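Side-chain contacts in alpha-galactosidase (Lactobacillus brevis, PDB 3MI6), which probably hydrolyses terminal, non-reducing alpha-D-galactose residues from alpha-D-galactosides such as galactose oligosaccharides, galactomannans and galactolipids: residues Ser152-Gln157 / Gln317-Asn322; Thr340-Asn345 / Asp375-Ser380; Arg640-Phe645 / Val651-Val656; Glu76-Gly81 / Ser181-Leu186. All coordinates share one frame; numbering follows the deposited sequence.

Interaction 1: Ser152-Gln157 / Gln317-Asn322; sequences SIFPHQ and QQHLVN
F154, at the end of strand 146-154, drives the edge of its phenyl ring into a face of the imidazole of H319, in the segment that continues helix 305-319. CE2 does the touching: it stands over the centre of the imidazole, 3.4 Å from H319 CG, with CD2 following over the CD2-NE2 side. The ring centroids are 4.5 Å apart and the planes meet at 56°, a tilted edge-to-face pair. The opposite face of the imidazole is covered by CG of the preceding Q318. F154 reaches across because its CG lies beside the backbone N (chi1 -81°), which turns the ring toward H319.

Q157 comes in from a second direction, crossing H319 at about a right angle. Its chain bends at chi2 (83°), bringing OE1 to 3.9 Å from H319 CD2, while NE2 bonds to D129.

Histidine suits this buried seam between the N-terminal beta domain and the helix that leads into the barrel: it offers a flat face and two polar edge atoms. ND1 bonds to the carbonyl of F124, and NE2 to the carboxylate of D129. Both partners are acceptors, consistent with a doubly protonated imidazole, its charge probably balanced by D129.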
loop_
_atom_site.group_PDB
_atom_site.type_symbol
_atom_site.label_atom_id
_atom_site.label_comp_id
_atom_site.label_asym_id
_atom_site.label_seq_id
_atom_site.Cartn_x
_atom_site.Cartn_y
_atom_site.Cartn_z
ATOM N N SER D 152 -30.017 25.667 -1.108
ATOM C CA SER D 152 -31.032 25.265 -2.075
ATOM C C SER D 152 -30.956 23.769 -2.379
ATOM O O SER D 152 -29.921 23.268 -2.807
ATOM C CB SER D 152 -30.879 26.065 -3.355
ATOM O OG SER D 152 -30.731 27.430 -3.046
ATOM N N ILE D 153 -32.057 23.064 -2.137
ATOM C CA ILE D 153 -32.185 21.662 -2.497
ATOM C C ILE D 153 -32.526 21.490 -3.975
ATOM O O ILE D 153 -33.387 22.177 -4.508
ATOM C CB ILE D 153 -33.263 20.968 -1.641
ATOM C CG1 ILE D 153 -32.656 20.472 -0.335
ATOM C CG2 ILE D 153 -33.849 19.755 -2.341
ATOM C CD1 ILE D 153 -33.346 19.230 0.180
ATOM N N PHE D 154 -31.832 20.573 -4.636
ATOM C CA PHE D 154 -32.161 20.182 -6.006
ATOM C C PHE D 154 -32.340 18.672 -6.044
ATOM O O PHE D 154 -31.501 17.951 -6.568
ATOM C CB PHE D 154 -31.040 20.586 -6.944
ATOM C CG PHE D 154 -31.082 22.022 -7.358
ATOM C CD1 PHE D 154 -30.462 22.977 -6.613
ATOM C CD2 PHE D 154 -31.714 22.400 -8.516
ATOM C CE1 PHE D 154 -30.486 24.271 -7.004
ATOM C CE2 PHE D 154 -31.734 23.700 -8.907
ATOM C CZ PHE D 154 -31.121 24.636 -8.152
ATOM N N PRO D 155 -33.456 18.191 -5.500
ATOM C CA PRO D 155 -33.655 16.788 -5.138
ATOM C C PRO D 155 -33.317 15.795 -6.242
ATOM O O PRO D 155 -32.818 14.713 -5.932
ATOM C CB PRO D 155 -35.149 16.724 -4.841
ATOM C CG PRO D 155 -35.728 17.927 -5.537
ATOM C CD PRO D 155 -34.698 18.968 -5.385
ATOM N N HIS D 156 -33.574 16.136 -7.499
ATOM C CA HIS D 156 -33.461 15.116 -8.557
ATOM C C HIS D 156 -32.034 14.839 -9.088
ATOM O O HIS D 156 -31.813 13.886 -9.838
ATOM C CB HIS D 156 -34.468 15.376 -9.696
ATOM C CG HIS D 156 -35.877 15.536 -9.214
ATOM N ND1 HIS D 156 -36.501 14.601 -8.415
ATOM C CD2 HIS D 156 -36.774 16.536 -9.393
ATOM C CE1 HIS D 156 -37.721 15.016 -8.123
ATOM N NE2 HIS D 156 -37.910 16.186 -8.707
ATOM N N GLN D 157 -31.071 15.664 -8.693
ATOM C CA GLN D 157 -29.690 15.415 -9.056
ATOM C C GLN D 157 -28.890 15.235 -7.772
ATOM O O GLN D 157 -27.668 15.202 -7.783
ATOM C CB GLN D 157 -29.131 16.561 -9.899
ATOM C CG GLN D 157 -29.879 16.828 -11.181
ATOM C CD GLN D 157 -31.110 17.695 -10.994
ATOM O OE1 GLN D 157 -31.188 18.477 -10.047
ATOM N NE2 GLN D 157 -32.082 17.564 -11.905
ATOM N N GLN D 317 -26.200 21.046 -16.323
ATOM C CA GLN D 317 -26.786 21.238 -17.639
ATOM C C GLN D 317 -28.176 21.848 -17.543
ATOM O O GLN D 317 -28.620 22.539 -18.453
ATOM C CB GLN D 317 -26.859 19.906 -18.395
ATOM C CG GLN D 317 -27.445 20.020 -19.803
ATOM C CD GLN D 317 -27.699 18.663 -20.461
ATOM O OE1 GLN D 317 -28.648 17.946 -20.110
ATOM N NE2 GLN D 317 -26.854 18.310 -21.428
ATOM N N GLN D 318 -28.871 21.581 -16.446
ATOM C CA GLN D 318 -30.224 22.078 -16.292
ATOM C C GLN D 318 -30.272 23.375 -15.482
ATOM O O GLN D 318 -31.166 24.196 -15.678
ATOM C CB GLN D 318 -31.114 21.014 -15.642
ATOM C CG GLN D 318 -32.572 21.432 -15.507
ATOM C CD GLN D 318 -33.476 20.315 -15.014
ATOM O OE1 GLN D 318 -34.664 20.534 -14.738
ATOM N NE2 GLN D 318 -32.916 19.107 -14.894
ATOM N N HIS D 319 -29.295 23.570 -14.599
ATOM C CA HIS D 319 -29.394 24.608 -13.578
ATOM C C HIS D 319 -28.165 25.514 -13.403
ATOM O O HIS D 319 -28.023 26.170 -12.368
ATOM C CB HIS D 319 -29.703 23.963 -12.235
ATOM C CG HIS D 319 -30.997 23.220 -12.199
ATOM N ND1 HIS D 319 -32.215 23.842 -12.339
ATOM C CD2 HIS D 319 -31.262 21.907 -11.998
ATOM C CE1 HIS D 319 -33.176 22.943 -12.241
ATOM N NE2 HIS D 319 -32.625 21.760 -12.039
ATOM N N LEU D 320 -27.277 25.554 -14.395
ATOM C CA LEU D 320 -26.095 26.401 -14.292
ATOM C C LEU D 320 -25.651 26.929 -15.645
ATOM O O LEU D 320 -25.391 28.113 -15.801
ATOM C CB LEU D 320 -24.938 25.666 -13.599
ATOM C CG LEU D 320 -23.609 26.437 -13.529
ATOM C CD1 LEU D 320 -23.719 27.605 -12.571
ATOM C CD2 LEU D 320 -22.432 25.558 -13.122
ATOM N N VAL D 321 -25.565 26.058 -16.633
ATOM C CA VAL D 321 -25.015 26.473 -17.913
ATOM C C VAL D 321 -25.980 27.502 -18.534
ATOM O O VAL D 321 -27.196 27.455 -18.331
ATOM C CB VAL D 321 -24.505 25.241 -18.729
ATOM C CG1 VAL D 321 -24.058 25.638 -20.125
ATOM C CG2 VAL D 321 -23.367 24.580 -18.000
ATOM N N ASN D 322 -25.406 28.452 -19.258
ATOM C CA ASN D 322 -26.095 29.304 -20.210
ATOM C C ASN D 322 -27.109 28.388 -20.890
ATOM O O ASN D 322 -26.727 27.465 -21.605
ATOM C CB ASN D 322 -25.044 29.943 -21.130
ATOM C CG ASN D 322 -25.640 30.908 -22.159
ATOM O OD1 ASN D 322 -26.748 30.721 -22.631
ATOM N ND2 ASN D 322 -24.870 31.926 -22.534
#

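Interaction 2: Thr340-Asn345 / Asp375-Ser380; sequences TYFDFN and DDDTTS
The phenyl ring of F342 has one face under the peptide link between D376 and D377: D376 C sits 3.9 Å above the ring plane, displaced toward the rim, and D376 O lies over the same face, 3.7 Å from F342 CE1. D375 O and D377 CB both approach obliquely: D375 O is 3.5 Å from F342 CB, and D377 CB is 3.7 Å from F342 CZ, at the far end of the ring. F342 CG lies anti to the carbonyl carbon, beside the backbone N (chi1 -51°), which carries the ring across to 375-377.

No hydrogen bond joins the segments, so a large apolar side chain is what fills the space between two pieces of main chain. F342 occupies a corner of a type II' beta turn running from T340 to D343, in which Y341 takes the positive phi that ends helix 337-340. Both segments belong to loops that follow strands of the parallel barrel, 333-335 and 363-366, at the end where TIM-barrel enzymes carry their active sites. The F342 side chain is about 4 Å from that of D368, a predicted substrate-binding residue. With an alanine in place of F342, a gap would probably open beneath the 376-377 peptide, leaving that loop less firmly placed. D377 crosses the ring at about a right angle, and its OD2 forms a salt bridge with R444, also predicted to bind substrate, while D375 pairs with R389.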
loop_
_atom_site.group_PDB
_atom_site.type_symbol
_atom_site.label_atom_id
_atom_site.label_comp_id
_atom_site.label_asym_id
_atom_site.label_seq_id
_atom_site.Cartn_x
_atom_site.Cartn_y
_atom_site.Cartn_z
ATOM N N THR D 340 -1.013 28.257 -38.529
ATOM C CA THR D 340 -0.260 29.354 -39.139
ATOM C C THR D 340 0.551 30.082 -38.050
ATOM O O THR D 340 1.670 30.544 -38.296
ATOM C CB THR D 340 -1.158 30.196 -40.096
ATOM O OG1 THR D 340 -2.409 30.473 -39.459
ATOM C CG2 THR D 340 -1.416 29.461 -41.411
ATOM N N TYR D 341 -0.009 30.179 -36.851
ATOM C CA TYR D 341 0.389 31.150 -35.828
ATOM C C TYR D 341 0.256 32.548 -36.447
ATOM O O TYR D 341 -0.643 32.778 -37.258
ATOM C CB TYR D 341 1.815 30.876 -35.338
ATOM C CG TYR D 341 1.938 29.509 -34.670
ATOM C CD1 TYR D 341 1.552 29.328 -33.341
ATOM C CD2 TYR D 341 2.416 28.395 -35.371
ATOM C CE1 TYR D 341 1.652 28.083 -32.720
ATOM C CE2 TYR D 341 2.519 27.140 -34.757
ATOM C CZ TYR D 341 2.134 26.994 -33.430
ATOM O OH TYR D 341 2.221 25.767 -32.805
ATOM N N PHE D 342 1.129 33.480 -36.080
ATOM C CA PHE D 342 0.961 34.879 -36.496
ATOM C C PHE D 342 1.215 35.088 -37.989
ATOM O O PHE D 342 0.915 36.153 -38.534
ATOM C CB PHE D 342 1.868 35.806 -35.680
ATOM C CG PHE D 342 1.761 35.607 -34.199
ATOM C CD1 PHE D 342 0.700 36.148 -33.490
ATOM C CD2 PHE D 342 2.723 34.880 -33.512
ATOM C CE1 PHE D 342 0.598 35.962 -32.120
ATOM C CE2 PHE D 342 2.630 34.692 -32.139
ATOM C CZ PHE D 342 1.565 35.233 -31.444
ATOM N N ASP D 343 1.769 34.065 -38.639
ATOM C CA ASP D 343 2.159 34.156 -40.049
ATOM C C ASP D 343 0.982 33.867 -40.980
ATOM O O ASP D 343 0.871 32.767 -41.540
ATOM C CB ASP D 343 3.341 33.214 -40.349
ATOM C CG ASP D 343 3.808 33.275 -41.810
ATOM O OD1 ASP D 343 3.414 34.204 -42.554
ATOM O OD2 ASP D 343 4.582 32.383 -42.209
ATOM N N PHE D 344 0.105 34.858 -41.137
ATOM C CA PHE D 344 -1.040 34.725 -42.031
ATOM C C PHE D 344 -1.535 36.061 -42.563
ATOM O O PHE D 344 -1.145 37.122 -42.088
ATOM C CB PHE D 344 -2.195 33.943 -41.363
ATOM C CG PHE D 344 -2.929 34.713 -40.288
ATOM C CD1 PHE D 344 -3.892 35.660 -40.624
ATOM C CD2 PHE D 344 -2.668 34.477 -38.940
ATOM C CE1 PHE D 344 -4.571 36.366 -39.646
ATOM C CE2 PHE D 344 -3.347 35.183 -37.950
ATOM C CZ PHE D 344 -4.300 36.129 -38.310
ATOM N N ASN D 345 -2.387 35.978 -43.574
ATOM C CA ASN D 345 -3.094 37.123 -44.134
ATOM C C ASN D 345 -4.419 36.634 -44.735
ATOM O O ASN D 345 -4.616 35.424 -44.885
ATOM C CB ASN D 345 -2.229 37.867 -45.169
ATOM C CG ASN D 345 -1.693 36.952 -46.277
ATOM O OD1 ASN D 345 -2.395 36.063 -46.764
ATOM N ND2 ASN D 345 -0.444 37.188 -46.688
ATOM N N ASP D 375 2.088 40.767 -34.927
ATOM C CA ASP D 375 2.894 39.892 -35.761
ATOM C C ASP D 375 3.779 39.090 -34.835
ATOM O O ASP D 375 4.481 38.157 -35.244
ATOM C CB ASP D 375 3.709 40.721 -36.741
ATOM C CG ASP D 375 2.827 41.488 -37.704
ATOM O OD1 ASP D 375 1.981 40.839 -38.365
ATOM O OD2 ASP D 375 2.959 42.731 -37.788
ATOM N N ASP D 376 3.700 39.462 -33.563
ATOM C CA ASP D 376 4.462 38.837 -32.505
ATOM C C ASP D 376 3.526 38.679 -31.330
ATOM O O ASP D 376 2.382 39.141 -31.383
ATOM C CB ASP D 376 5.622 39.748 -32.100
ATOM C CG ASP D 376 6.970 39.092 -32.308
ATOM O OD1 ASP D 376 7.018 38.032 -32.972
ATOM O OD2 ASP D 376 7.984 39.626 -31.807
ATOM N N ASP D 377 4.000 38.038 -30.264
ATOM C CA ASP D 377 3.233 38.036 -29.022
ATOM C C ASP D 377 3.737 39.072 -28.006
ATOM O O ASP D 377 3.842 38.786 -26.812
ATOM C CB ASP D 377 3.082 36.618 -28.408
ATOM C CG ASP D 377 4.415 35.952 -28.054
ATOM O OD1 ASP D 377 5.495 36.451 -28.464
ATOM O OD2 ASP D 377 4.359 34.902 -27.362
ATOM N N THR D 378 4.025 40.283 -28.482
ATOM C CA THR D 378 4.591 41.306 -27.608
ATOM C C THR D 378 4.137 42.719 -27.936
ATOM O O THR D 378 4.835 43.673 -27.620
ATOM C CB THR D 378 6.134 41.299 -27.682
ATOM O OG1 THR D 378 6.553 41.756 -28.975
ATOM C CG2 THR D 378 6.696 39.906 -27.448
ATOM N N THR D 379 2.989 42.861 -28.584
ATOM C CA THR D 379 2.553 44.170 -29.081
ATOM C C THR D 379 1.078 44.162 -29.446
ATOM O O THR D 379 0.575 43.146 -29.891
ATOM C CB THR D 379 3.311 44.593 -30.381
ATOM O OG1 THR D 379 2.401 44.585 -31.486
ATOM C CG2 THR D 379 4.477 43.648 -30.706
ATOM N N SER D 380 0.391 45.285 -29.250
ATOM C CA SER D 380 -0.996 45.473 -29.729
ATOM C C SER D 380 -2.089 44.850 -28.882
ATOM O O SER D 380 -3.270 45.012 -29.173
ATOM C CB SER D 380 -1.246 44.798 -31.087
ATOM O OG SER D 380 -0.207 45.053 -32.011
#

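Interaction 3: Arg640-Phe645 / Val651-Val656; sequences RIDSPF and VTSWQV
A classic beta bulge follows the last antiparallel pair of strands 637-640 and 651-657 at the edge of the C-terminal sheet, with I641 and D642 both facing S653. Before it, R640 and W654 form a non-hydrogen-bonded pair. In the bulge, I641 N donates to S653 O over 2.9 Å, and S653 N returns a bond of the same length to D642 O.

Serine suits the position opposite the extra residue, because its hydroxyl serves as a further backbone acceptor. OG lies between its own backbone N and carbonyl carbon (chi1 72°) and is turned to the bulge, where D642 N donates to it over 3.0 Å at 161°. OG in turn donates to D642 OD2. With an alanine in its place, D642 N would probably lose the hydroxyl that accepts from it and the carboxylate would be freer to turn.

I641 lays CB and CG2 against the same hydroxyl, and its CD1 extends to Q655. Beyond the bulge P644 packs its ring on the T652 side chain, and a water bridges S643 O to V651 O. R640 NE forms a salt bridge with D242. S653 OG meets D642 OD2 on the anti side of the carboxylate, 2.6 Å away and 22° out of its plane.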
loop_
_atom_site.group_PDB
_atom_site.type_symbol
_atom_site.label_atom_id
_atom_site.label_comp_id
_atom_site.label_asym_id
_atom_site.label_seq_id
_atom_site.Cartn_x
_atom_site.Cartn_y
_atom_site.Cartn_z
ATOM N N ARG D 640 -16.704 6.490 -17.220
ATOM C CA ARG D 640 -15.302 6.103 -17.237
ATOM C C ARG D 640 -15.217 4.611 -16.953
ATOM O O ARG D 640 -15.946 4.095 -16.115
ATOM C CB ARG D 640 -14.512 6.852 -16.162
ATOM C CG ARG D 640 -14.283 8.335 -16.426
ATOM C CD ARG D 640 -13.763 9.022 -15.163
ATOM N NE ARG D 640 -14.727 8.919 -14.076
ATOM C CZ ARG D 640 -15.615 9.867 -13.759
ATOM N NH1 ARG D 640 -15.649 11.006 -14.454
ATOM N NH2 ARG D 640 -16.463 9.685 -12.739
ATOM N N ILE D 641 -14.312 3.921 -17.634
ATOM C CA ILE D 641 -14.150 2.498 -17.426
ATOM C C ILE D 641 -12.722 2.235 -16.918
ATOM O O ILE D 641 -12.480 2.255 -15.706
ATOM C CB ILE D 641 -14.534 1.709 -18.738
ATOM C CG1 ILE D 641 -16.030 1.870 -19.023
ATOM C CG2 ILE D 641 -14.192 0.220 -18.663
ATOM C CD1 ILE D 641 -16.459 1.382 -20.377
ATOM N N ASP D 642 -11.788 2.009 -17.843
ATOM C CA ASP D 642 -10.373 1.810 -17.525
ATOM C C ASP D 642 -9.664 3.157 -17.332
ATOM O O ASP D 642 -9.788 4.055 -18.178
ATOM C CB ASP D 642 -9.688 1.014 -18.650
ATOM C CG ASP D 642 -10.291 -0.382 -18.834
ATOM O OD1 ASP D 642 -10.046 -1.232 -17.939
ATOM O OD2 ASP D 642 -10.992 -0.635 -19.866
ATOM N N SER D 643 -8.905 3.288 -16.243
ATOM C CA SER D 643 -8.317 4.575 -15.858
ATOM C C SER D 643 -6.804 4.656 -15.967
ATOM O O SER D 643 -6.108 3.811 -15.420
ATOM C CB SER D 643 -8.687 4.899 -14.423
ATOM O OG SER D 643 -8.001 6.056 -13.999
ATOM N N PRO D 644 -6.286 5.696 -16.640
ATOM C CA PRO D 644 -4.842 5.909 -16.767
ATOM C C PRO D 644 -4.240 6.319 -15.434
ATOM O O PRO D 644 -3.023 6.502 -15.343
ATOM C CB PRO D 644 -4.760 7.102 -17.707
ATOM C CG PRO D 644 -5.967 7.857 -17.397
ATOM C CD PRO D 644 -7.039 6.833 -17.191
ATOM N N PHE D 645 -5.084 6.464 -14.413
ATOM C CA PHE D 645 -4.619 6.865 -13.091
ATOM C C PHE D 645 -4.596 5.712 -12.096
ATOM O O PHE D 645 -4.257 5.913 -10.926
ATOM C CB PHE D 645 -5.475 8.006 -12.549
ATOM C CG PHE D 645 -5.460 9.228 -13.406
ATOM C CD1 PHE D 645 -4.315 10.001 -13.520
ATOM C CD2 PHE D 645 -6.598 9.625 -14.097
ATOM C CE1 PHE D 645 -4.312 11.160 -14.319
ATOM C CE2 PHE D 645 -6.599 10.790 -14.902
ATOM C CZ PHE D 645 -5.463 11.546 -15.011
ATOM N N VAL D 651 -3.888 1.593 -20.298
ATOM C CA VAL D 651 -5.161 1.560 -21.007
ATOM C C VAL D 651 -6.182 2.536 -20.415
ATOM O O VAL D 651 -6.458 2.494 -19.211
ATOM C CB VAL D 651 -5.738 0.115 -21.039
ATOM C CG1 VAL D 651 -7.039 0.080 -21.806
ATOM C CG2 VAL D 651 -4.725 -0.814 -21.658
ATOM N N THR D 652 -6.721 3.415 -21.264
ATOM C CA THR D 652 -7.790 4.330 -20.875
ATOM C C THR D 652 -9.001 3.986 -21.694
ATOM O O THR D 652 -8.886 3.821 -22.899
ATOM C CB THR D 652 -7.444 5.806 -21.205
ATOM O OG1 THR D 652 -6.445 6.285 -20.305
ATOM C CG2 THR D 652 -8.671 6.704 -21.075
ATOM N N SER D 653 -10.172 3.892 -21.074
ATOM C CA SER D 653 -11.363 3.653 -21.867
ATOM C C SER D 653 -12.590 4.297 -21.287
ATOM O O SER D 653 -12.729 4.416 -20.072
ATOM C CB SER D 653 -11.604 2.158 -22.045
ATOM O OG SER D 653 -12.036 1.570 -20.833
ATOM N N TRP D 654 -13.488 4.711 -22.169
ATOM C CA TRP D 654 -14.780 5.195 -21.726
ATOM C C TRP D 654 -15.940 5.047 -22.702
ATOM O O TRP D 654 -15.784 4.527 -23.819
ATOM C CB TRP D 654 -14.724 6.629 -21.179
ATOM C CG TRP D 654 -13.656 7.610 -21.610
ATOM C CD1 TRP D 654 -12.778 8.309 -20.778
ATOM C CD2 TRP D 654 -13.392 8.073 -22.923
ATOM N NE1 TRP D 654 -11.979 9.174 -21.517
ATOM C CE2 TRP D 654 -12.333 9.041 -22.835
ATOM C CE3 TRP D 654 -13.921 7.767 -24.160
ATOM C CZ2 TRP D 654 -11.827 9.685 -23.941
ATOM C CZ3 TRP D 654 -13.419 8.397 -25.241
ATOM C CH2 TRP D 654 -12.387 9.358 -25.137
ATOM N N GLN D 655 -17.109 5.513 -22.260
ATOM C CA GLN D 655 -18.342 5.252 -22.979
ATOM C C GLN D 655 -19.357 6.390 -22.824
ATOM O O GLN D 655 -19.546 6.913 -21.729
ATOM C CB GLN D 655 -18.949 3.951 -22.445
ATOM C CG GLN D 655 -19.901 3.252 -23.393
ATOM C CD GLN D 655 -20.507 1.981 -22.798
ATOM O OE1 GLN D 655 -21.606 1.560 -23.171
ATOM N NE2 GLN D 655 -19.794 1.378 -21.862
ATOM N N VAL D 656 -20.012 6.769 -23.915
ATOM C CA VAL D 656 -21.192 7.628 -23.819
ATOM C C VAL D 656 -22.450 6.845 -24.200
ATOM O O VAL D 656 -22.438 6.078 -25.172
ATOM C CB VAL D 656 -21.078 8.869 -24.714
ATOM C CG1 VAL D 656 -20.065 9.822 -24.155
ATOM C CG2 VAL D 656 -20.705 8.467 -26.125
HETATM O O HOH W 1 -5.427 1.317 -16.942
#

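Interaction 4: Glu76-Gly81 / Ser181-Leu186; sequences EYASLG and SSQLDL
Q183 stretches straight out of its strand toward the main chain of E76-A78, its methylene groups passing E76 and its amide reaching A78. CG lies opposite the backbone N (chi1 163°) and the chain stays extended beyond it, which gives the amide its full reach. Q183 CB rests 3.5 Å from E76 O. At the far end OE1 accepts A78 N over 3.2 Å. The N-H points almost exactly at the oxygen (178°), yet the donor sits above the carbonyl plane of the amide, 43° out of it.

The other half of the amide runs alongside the A78 methyl, with Q183 NE2 3.8 Å from A78 CB, an approach that a small residue allows. NE2 also makes a weak bond of 3.3 Å to D185 OD2 and another weak one to A75 O. Glutamine thus offers acceptor and donor together, adding no charge of its own. A water beside the root of the Q183 side chain links the backbones, donating to E76 O and accepting from Q183 N; it lies in plane at the edge of the Y77 ring. Y77 OH bonds to L180 O, and D185 forms a salt bridge with R271.

Here a long loop is fastened to strand 174-186, which pairs with strand 270-274, with a classic beta bulge where S181 and S182 face T274, in the galactose mutarotase-like N-terminal domain of family 36 enzymes.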
loop_
_atom_site.group_PDB
_atom_site.type_symbol
_atom_site.label_atom_id
_atom_site.label_comp_id
_atom_site.label_asym_id
_atom_site.label_seq_id
_atom_site.Cartn_x
_atom_site.Cartn_y
_atom_site.Cartn_z
ATOM N N GLU D 76 -21.884 24.183 11.383
ATOM C CA GLU D 76 -22.389 24.423 10.046
ATOM C C GLU D 76 -21.695 25.632 9.419
ATOM O O GLU D 76 -21.574 25.735 8.209
ATOM C CB GLU D 76 -23.895 24.644 10.114
ATOM C CG GLU D 76 -24.570 24.687 8.776
ATOM C CD GLU D 76 -24.654 23.321 8.112
ATOM O OE1 GLU D 76 -24.209 22.317 8.724
ATOM O OE2 GLU D 76 -25.180 23.260 6.978
ATOM N N TYR D 77 -21.223 26.542 10.259
ATOM C CA TYR D 77 -20.552 27.747 9.798
ATOM C C TYR D 77 -19.893 28.350 11.009
ATOM O O TYR D 77 -20.453 29.226 11.639
ATOM C CB TYR D 77 -21.556 28.742 9.183
ATOM C CG TYR D 77 -20.940 29.663 8.163
ATOM C CD1 TYR D 77 -20.681 29.229 6.876
ATOM C CD2 TYR D 77 -20.602 30.954 8.487
ATOM C CE1 TYR D 77 -20.105 30.052 5.945
ATOM C CE2 TYR D 77 -20.033 31.787 7.567
ATOM C CZ TYR D 77 -19.781 31.333 6.297
ATOM O OH TYR D 77 -19.200 32.177 5.374
ATOM N N ALA D 78 -18.702 27.877 11.341
ATOM C CA ALA D 78 -18.084 28.239 12.612
ATOM C C ALA D 78 -17.111 29.428 12.590
ATOM O O ALA D 78 -16.487 29.735 11.569
ATOM C CB ALA D 78 -17.404 27.015 13.228
ATOM N N SER D 79 -16.957 30.067 13.743
ATOM C CA SER D 79 -15.978 31.128 13.913
ATOM C C SER D 79 -14.864 30.659 14.839
ATOM O O SER D 79 -14.983 29.639 15.512
ATOM C CB SER D 79 -16.643 32.335 14.555
ATOM O OG SER D 79 -17.098 31.974 15.853
ATOM N N LEU D 80 -13.790 31.428 14.887
ATOM C CA LEU D 80 -12.679 31.139 15.772
ATOM C C LEU D 80 -12.684 32.093 16.951
ATOM O O LEU D 80 -12.804 33.309 16.774
ATOM C CB LEU D 80 -11.365 31.301 15.016
ATOM C CG LEU D 80 -10.138 31.367 15.929
ATOM C CD1 LEU D 80 -9.759 29.975 16.409
ATOM C CD2 LEU D 80 -8.973 32.019 15.215
ATOM N N GLY D 81 -12.539 31.548 18.154
ATOM C CA GLY D 81 -12.420 32.368 19.347
ATOM C C GLY D 81 -13.300 31.918 20.494
ATOM O O GLY D 81 -13.147 32.360 21.635
ATOM N N SER D 181 -17.631 29.778 1.504
ATOM C CA SER D 181 -18.952 29.564 0.942
ATOM C C SER D 181 -19.671 28.393 1.557
ATOM O O SER D 181 -20.895 28.349 1.550
ATOM C CB SER D 181 -18.860 29.340 -0.554
ATOM O OG SER D 181 -18.330 30.490 -1.159
ATOM N N SER D 182 -18.919 27.432 2.072
ATOM C CA SER D 182 -19.517 26.236 2.630
ATOM C C SER D 182 -18.596 25.594 3.641
ATOM O O SER D 182 -17.379 25.527 3.437
ATOM C CB SER D 182 -19.822 25.230 1.527
ATOM O OG SER D 182 -20.088 23.955 2.091
ATOM N N GLN D 183 -19.179 25.132 4.740
ATOM C CA GLN D 183 -18.453 24.318 5.694
ATOM C C GLN D 183 -19.221 23.039 5.865
ATOM O O GLN D 183 -20.447 23.065 5.923
ATOM C CB GLN D 183 -18.351 25.022 7.032
ATOM C CG GLN D 183 -17.987 24.110 8.155
ATOM C CD GLN D 183 -17.662 24.889 9.397
ATOM O OE1 GLN D 183 -17.113 25.978 9.310
ATOM N NE2 GLN D 183 -17.987 24.338 10.563
ATOM N N LEU D 184 -18.511 21.917 5.913
ATOM C CA LEU D 184 -19.129 20.631 6.211
ATOM C C LEU D 184 -18.314 19.892 7.239
ATOM O O LEU D 184 -17.148 19.586 7.012
ATOM C CB LEU D 184 -19.287 19.756 4.964
ATOM C CG LEU D 184 -19.763 18.340 5.336
ATOM C CD1 LEU D 184 -21.085 18.388 6.151
ATOM C CD2 LEU D 184 -19.871 17.366 4.137
ATOM N N ASP D 185 -18.929 19.595 8.371
ATOM C CA ASP D 185 -18.277 18.757 9.355
ATOM C C ASP D 185 -18.835 17.341 9.281
ATOM O O ASP D 185 -20.054 17.148 9.302
ATOM C CB ASP D 185 -18.449 19.331 10.760
ATOM C CG ASP D 185 -17.624 20.593 10.991
ATOM O OD1 ASP D 185 -16.645 20.832 10.240
ATOM O OD2 ASP D 185 -17.945 21.341 11.941
ATOM N N LEU D 186 -17.937 16.358 9.177
ATOM C CA LEU D 186 -18.311 14.953 9.214
ATOM C C LEU D 186 -17.731 14.316 10.461
ATOM O O LEU D 186 -16.720 14.787 10.993
ATOM C CB LEU D 186 -17.796 14.239 7.977
ATOM C CG LEU D 186 -18.296 14.738 6.619
ATOM C CD1 LEU D 186 -17.438 14.149 5.494
ATOM C CD2 LEU D 186 -19.771 14.418 6.420
HETATM O O HOH W 2 -21.647 25.600 5.738
#

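In the fold
Interactions 4 and 1 alternate along the chain, in the order 76-81, 152-157, 181-186 and 317-322, and both involve strands of the N-terminal beta domain, though in different sheets; their centres are about 24 Å apart. Interaction 1 also uses helix 305-319, tying that domain to the region leading into the barrel. Interaction 2 comes next, joining loops after the first two barrel strands near predicted substrate-binding residues. It lies about 42 Å from interaction 1 and about 50 Å from interaction 4, centre to centre, across the middle of the chain. Interaction 3 is last, in the C-terminal sheet, about 27 Å from interaction 1 between centres. None touches another; interaction 1 alone spans two regions.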